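Local coordinates for protein putative dihydrodipicolinate synthase (Thermus thermophilus, PDB 2PCQ) that belongs to the dihydrodipicolinate synthase family of TIM-barrel proteins and assembles from four copies of its chain, at residues A195-L207 and A219-L233. Residues are numbered along the deposited sequence; the frame is centred on the assembly and turned at random.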
loop_
_atom_site.group_PDB
_atom_site.type_symbol
_atom_site.label_atom_id
_atom_site.label_comp_id
_atom_site.label_asym_id
_atom_site.label_seq_id
_atom_site.Cartn_x
_atom_site.Cartn_y
_atom_site.Cartn_z
ATOM N N ALA A 195 6.872 -23.712 6.349
ATOM C CA ALA A 195 8.145 -23.580 7.039
ATOM C C ALA A 195 8.014 -24.222 8.420
ATOM O O ALA A 195 8.962 -24.811 8.931
ATOM C CB ALA A 195 8.516 -22.103 7.179
ATOM N N ALA A 196 6.831 -24.109 9.014
ATOM C CA ALA A 196 6.581 -24.672 10.336
ATOM C C ALA A 196 6.650 -26.197 10.323
ATOM O O ALA A 196 6.813 -26.824 11.369
ATOM C CB ALA A 196 5.222 -24.209 10.858
ATOM N N ALA A 197 6.528 -26.792 9.138
ATOM C CA ALA A 197 6.596 -28.242 9.009
ATOM C C ALA A 197 8.037 -28.725 9.169
ATOM O O ALA A 197 8.288 -29.930 9.226
ATOM C CB ALA A 197 6.032 -28.691 7.666
ATOM N N ASN A 198 8.982 -27.788 9.219
ATOM C CA ASN A 198 10.386 -28.138 9.431
ATOM C C ASN A 198 10.538 -28.473 10.918
ATOM O O ASN A 198 11.457 -29.190 11.316
ATOM C CB ASN A 198 11.322 -26.954 9.149
ATOM C CG ASN A 198 11.532 -26.691 7.672
ATOM O OD1 ASN A 198 10.996 -25.731 7.118
ATOM N ND2 ASN A 198 12.322 -27.535 7.030
ATOM N N LEU A 199 9.636 -27.934 11.732
ATOM C CA LEU A 199 9.690 -28.124 13.178
ATOM C C LEU A 199 8.692 -29.129 13.737
ATOM O O LEU A 199 9.045 -29.945 14.591
ATOM C CB LEU A 199 9.496 -26.773 13.875
ATOM C CG LEU A 199 10.407 -25.627 13.409
ATOM C CD1 LEU A 199 10.025 -24.343 14.132
ATOM C CD2 LEU A 199 11.863 -25.974 13.670
ATOM N N ALA A 200 7.448 -29.065 13.276
ATOM C CA ALA A 200 6.417 -29.983 13.753
ATOM C C ALA A 200 5.693 -30.642 12.583
ATOM O O ALA A 200 4.473 -30.541 12.461
ATOM C CB ALA A 200 5.418 -29.229 14.632
ATOM N N PRO A 201 6.438 -31.338 11.709
ATOM C CA PRO A 201 5.841 -32.008 10.547
ATOM C C PRO A 201 4.697 -32.971 10.865
ATOM O O PRO A 201 3.715 -33.038 10.123
ATOM C CB PRO A 201 7.034 -32.705 9.891
ATOM C CG PRO A 201 7.984 -32.932 11.047
ATOM C CD PRO A 201 7.879 -31.633 11.805
ATOM N N ARG A 202 4.818 -33.716 11.960
ATOM C CA ARG A 202 3.771 -34.661 12.335
ATOM C C ARG A 202 2.492 -33.956 12.784
ATOM O O ARG A 202 1.397 -34.471 12.587
ATOM C CB ARG A 202 4.271 -35.614 13.437
ATOM C CG ARG A 202 5.269 -36.666 12.930
ATOM C CD ARG A 202 5.787 -37.594 14.041
ATOM N NE ARG A 202 6.482 -36.848 15.087
ATOM C CZ ARG A 202 5.921 -36.446 16.223
ATOM N NH1 ARG A 202 4.649 -36.727 16.478
ATOM N NH2 ARG A 202 6.627 -35.737 17.093
ATOM N N ALA A 203 2.625 -32.768 13.365
ATOM C CA ALA A 203 1.454 -32.032 13.830
ATOM C C ALA A 203 0.599 -31.538 12.665
ATOM O O ALA A 203 -0.622 -31.695 12.671
ATOM C CB ALA A 203 1.880 -30.861 14.700
ATOM N N TYR A 204 1.238 -30.941 11.664
ATOM C CA TYR A 204 0.499 -30.445 10.510
ATOM C C TYR A 204 -0.113 -31.602 9.730
ATOM O O TYR A 204 -1.178 -31.463 9.136
ATOM C CB TYR A 204 1.415 -29.582 9.636
ATOM C CG TYR A 204 1.661 -28.226 10.267
ATOM C CD1 TYR A 204 0.673 -27.238 10.244
ATOM C CD2 TYR A 204 2.837 -27.963 10.971
ATOM C CE1 TYR A 204 0.847 -26.026 10.911
ATOM C CE2 TYR A 204 3.020 -26.754 11.645
ATOM C CZ TYR A 204 2.020 -25.793 11.611
ATOM O OH TYR A 204 2.188 -24.607 12.282
ATOM N N ARG A 205 0.556 -32.750 9.751
ATOM C CA ARG A 205 0.052 -33.944 9.075
ATOM C C ARG A 205 -1.226 -34.400 9.792
ATOM O O ARG A 205 -2.224 -34.758 9.162
ATOM C CB ARG A 205 1.096 -35.063 9.144
ATOM C CG ARG A 205 0.605 -36.413 8.642
ATOM C CD ARG A 205 0.604 -36.448 7.125
ATOM N NE ARG A 205 -0.727 -36.600 6.563
ATOM C CZ ARG A 205 -0.984 -36.626 5.260
ATOM N NH1 ARG A 205 0.004 -36.507 4.382
ATOM N NH2 ARG A 205 -2.231 -36.781 4.836
ATOM N N ALA A 206 -1.180 -34.376 11.120
ATOM C CA ALA A 206 -2.317 -34.780 11.939
ATOM C C ALA A 206 -3.509 -33.853 11.706
ATOM O O ALA A 206 -4.656 -34.298 11.651
ATOM C CB ALA A 206 -1.923 -34.771 13.416
ATOM N N LEU A 207 -3.231 -32.560 11.570
ATOM C CA LEU A 207 -4.283 -31.576 11.344
ATOM C C LEU A 207 -4.944 -31.862 10.001
ATOM O O LEU A 207 -6.171 -31.855 9.883
ATOM C CB LEU A 207 -3.694 -30.157 11.373
ATOM C CG LEU A 207 -4.605 -28.959 11.085
ATOM C CD1 LEU A 207 -5.943 -29.116 11.787
ATOM C CD2 LEU A 207 -3.902 -27.686 11.558
ATOM N N ALA A 219 -9.666 -31.040 14.550
ATOM C CA ALA A 219 -8.889 -30.226 13.624
ATOM C C ALA A 219 -8.772 -28.803 14.168
ATOM O O ALA A 219 -7.687 -28.226 14.198
ATOM C CB ALA A 219 -9.558 -30.218 12.249
ATOM N N GLN A 220 -9.890 -28.242 14.612
ATOM C CA GLN A 220 -9.888 -26.890 15.155
ATOM C C GLN A 220 -8.990 -26.759 16.380
ATOM O O GLN A 220 -8.283 -25.766 16.522
ATOM C CB GLN A 220 -11.315 -26.446 15.496
ATOM C CG GLN A 220 -12.215 -26.293 14.273
ATOM C CD GLN A 220 -13.601 -25.793 14.625
ATOM O OE1 GLN A 220 -14.285 -26.375 15.464
ATOM N NE2 GLN A 220 -14.028 -24.712 13.976
ATOM N N GLU A 221 -9.005 -27.755 17.264
ATOM C CA GLU A 221 -8.161 -27.689 18.456
ATOM C C GLU A 221 -6.684 -27.727 18.092
ATOM O O GLU A 221 -5.869 -27.038 18.706
ATOM C CB GLU A 221 -8.478 -28.835 19.426
ATOM C CG GLU A 221 -9.800 -28.674 20.174
ATOM C CD GLU A 221 -9.884 -27.364 20.947
ATOM O OE1 GLU A 221 -9.004 -27.115 21.800
ATOM O OE2 GLU A 221 -10.828 -26.583 20.703
ATOM N N LEU A 222 -6.334 -28.534 17.095
ATOM C CA LEU A 222 -4.938 -28.623 16.683
ATOM C C LEU A 222 -4.530 -27.336 15.961
ATOM O O LEU A 222 -3.401 -26.861 16.108
ATOM C CB LEU A 222 -4.727 -29.846 15.785
ATOM C CG LEU A 222 -3.278 -30.268 15.524
ATOM C CD1 LEU A 222 -2.489 -30.260 16.829
ATOM C CD2 LEU A 222 -3.256 -31.656 14.886
ATOM N N GLN A 223 -5.458 -26.774 15.190
ATOM C CA GLN A 223 -5.216 -25.527 14.466
ATOM C C GLN A 223 -4.922 -24.411 15.476
ATOM O O GLN A 223 -4.018 -23.597 15.277
ATOM C CB GLN A 223 -6.445 -25.182 13.611
ATOM C CG GLN A 223 -6.678 -23.695 13.308
ATOM C CD GLN A 223 -5.644 -23.077 12.388
ATOM O OE1 GLN A 223 -5.187 -23.700 11.423
ATOM N NE2 GLN A 223 -5.287 -21.827 12.666
ATOM N N LYS A 224 -5.683 -24.383 16.564
ATOM C CA LYS A 224 -5.481 -23.379 17.600
ATOM C C LYS A 224 -4.149 -23.615 18.312
ATOM O O LYS A 224 -3.422 -22.668 18.621
ATOM C CB LYS A 224 -6.634 -23.431 18.608
ATOM C CG LYS A 224 -7.970 -23.015 18.006
ATOM C CD LYS A 224 -9.155 -23.491 18.836
ATOM C CE LYS A 224 -9.158 -22.886 20.223
ATOM N NZ LYS A 224 -10.324 -23.375 21.015
ATOM N N LYS A 225 -3.828 -24.880 18.561
ATOM C CA LYS A 225 -2.583 -25.235 19.233
ATOM C C LYS A 225 -1.355 -24.833 18.417
ATOM O O LYS A 225 -0.350 -24.379 18.973
ATOM C CB LYS A 225 -2.538 -26.739 19.503
ATOM C CG LYS A 225 -1.245 -27.213 20.160
ATOM C CD LYS A 225 -1.298 -28.701 20.480
ATOM C CE LYS A 225 -2.368 -29.007 21.522
ATOM N NZ LYS A 225 -2.097 -28.308 22.809
ATOM N N LEU A 226 -1.442 -24.995 17.100
ATOM C CA LEU A 226 -0.326 -24.668 16.217
ATOM C C LEU A 226 -0.268 -23.203 15.765
ATOM O O LEU A 226 0.731 -22.769 15.188
ATOM C CB LEU A 226 -0.358 -25.579 14.982
ATOM C CG LEU A 226 -0.213 -27.084 15.235
ATOM C CD1 LEU A 226 -0.385 -27.857 13.925
ATOM C CD2 LEU A 226 1.156 -27.366 15.851
ATOM N N PHE A 227 -1.322 -22.441 16.027
ATOM C CA PHE A 227 -1.347 -21.042 15.611
ATOM C C PHE A 227 -0.142 -20.209 16.079
ATOM O O PHE A 227 0.494 -19.535 15.273
ATOM C CB PHE A 227 -2.636 -20.360 16.082
ATOM C CG PHE A 227 -2.691 -18.894 15.748
ATOM C CD1 PHE A 227 -3.067 -18.470 14.474
ATOM C CD2 PHE A 227 -2.299 -17.939 16.684
ATOM C CE1 PHE A 227 -3.048 -17.114 14.135
ATOM C CE2 PHE A 227 -2.274 -16.579 16.357
ATOM C CZ PHE A 227 -2.647 -16.166 15.081
ATOM N N PRO A 228 0.176 -20.234 17.388
ATOM C CA PRO A 228 1.314 -19.454 17.893
ATOM C C PRO A 228 2.634 -19.784 17.202
ATOM O O PRO A 228 3.423 -18.888 16.899
ATOM C CB PRO A 228 1.332 -19.797 19.383
ATOM C CG PRO A 228 -0.117 -20.028 19.684
ATOM C CD PRO A 228 -0.545 -20.874 18.502
ATOM N N LEU A 229 2.867 -21.072 16.957
ATOM C CA LEU A 229 4.084 -21.523 16.293
ATOM C C LEU A 229 4.159 -20.951 14.877
ATOM O O LEU A 229 5.173 -20.378 14.481
ATOM C CB LEU A 229 4.120 -23.056 16.213
ATOM C CG LEU A 229 5.321 -23.661 15.474
ATOM C CD1 LEU A 229 6.529 -23.662 16.400
ATOM C CD2 LEU A 229 5.008 -25.084 15.012
ATOM N N GLY A 230 3.079 -21.110 14.119
ATOM C CA GLY A 230 3.057 -20.612 12.756
ATOM C C GLY A 230 3.079 -19.098 12.651
ATOM O O GLY A 230 3.711 -18.547 11.751
ATOM N N ASP A 231 2.389 -18.432 13.573
ATOM C CA ASP A 231 2.311 -16.972 13.596
ATOM C C ASP A 231 3.661 -16.338 13.898
ATOM O O ASP A 231 4.091 -15.424 13.200
ATOM C CB ASP A 231 1.292 -16.516 14.644
ATOM C CG ASP A 231 1.228 -14.999 14.781
ATOM O OD1 ASP A 231 0.776 -14.327 13.830
ATOM O OD2 ASP A 231 1.636 -14.477 15.841
ATOM N N LEU A 232 4.324 -16.819 14.946
ATOM C CA LEU A 232 5.627 -16.279 15.319
ATOM C C LEU A 232 6.695 -16.587 14.281
ATOM O O LEU A 232 7.530 -15.742 13.977
ATOM C CB LEU A 232 6.067 -16.821 16.681
ATOM C CG LEU A 232 5.379 -16.176 17.884
ATOM C CD1 LEU A 232 5.779 -16.905 19.152
ATOM C CD2 LEU A 232 5.760 -14.696 17.961
ATOM N N LEU A 233 6.669 -17.798 13.735
ATOM C CA LEU A 233 7.653 -18.179 12.734
ATOM C C LEU A 233 7.546 -17.282 11.502
ATOM O O LEU A 233 8.558 -16.904 10.912
ATOM C CB LEU A 233 7.466 -19.647 12.336
ATOM C CG LEU A 233 8.590 -20.283 11.511
ATOM C CD1 LEU A 233 9.915 -20.165 12.264
ATOM C CD2 LEU A 233 8.259 -21.748 11.233
HETATM O O HOH W 1 0.271 -22.705 12.370
#
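The carbonyl oxygen of Leu226 is approached by two groups, the backbone N of Gly230, 3.1 Å from Leu226 O, and a water that also lies beside the hydroxyl of Tyr204. The water probably donates to this oxygen, standing 2.9 Å from Leu226 O. It lies at the edge of the phenol ring, in its plane, 2.7 Å from Tyr204 OH, so the hydroxyl reaches the opposing backbone indirectly. The bond from CA to CB of Tyr204 leads away from 219-233, but with CG anti to its carbonyl carbon (chi1 -75°) the ring brings its hydroxyl back towards that segment. One face of the ring receives Leu226 CD1 in a CH-pi contact, 3.8 Å from the ring centroid and 14° off the normal, while Leu229 CD2 lies at the ring edge.

Towards the turn that links the two helices, Leu207 is a knob in a hole formed by Ala219, Leu222, Gln223 and Leu226. Its CG stands anti to the backbone N; CD1 lies against Ala219 and CD2 against Gln223 and Leu226. Leu222 CD2 in turn packs against Ala203 O, Leu207 N and Ala206 CB, 3.7 Å from the last. At the other end, Leu233 CD2 presses on the backbone of Ala196, 3.5 Å from its CA, and Leu199 CD1 adds to this apolar layer beside Leu229 CD1.

Helix 201-212, which follows 191-193, the last of the eight parallel barrel strands, thus pairs with the long helix 216-247 in a nearly antiparallel hairpin; the axes of 201-207 and 219-233 approach to 9.7 Å, their directions 149° apart. Leu199 and Leu229 both touch Phe269 of helix 266-278, Gln223 hydrogen-bonds Pro179 O and Leu182 N, and Phe227 packs on Ala166 of the second subunit.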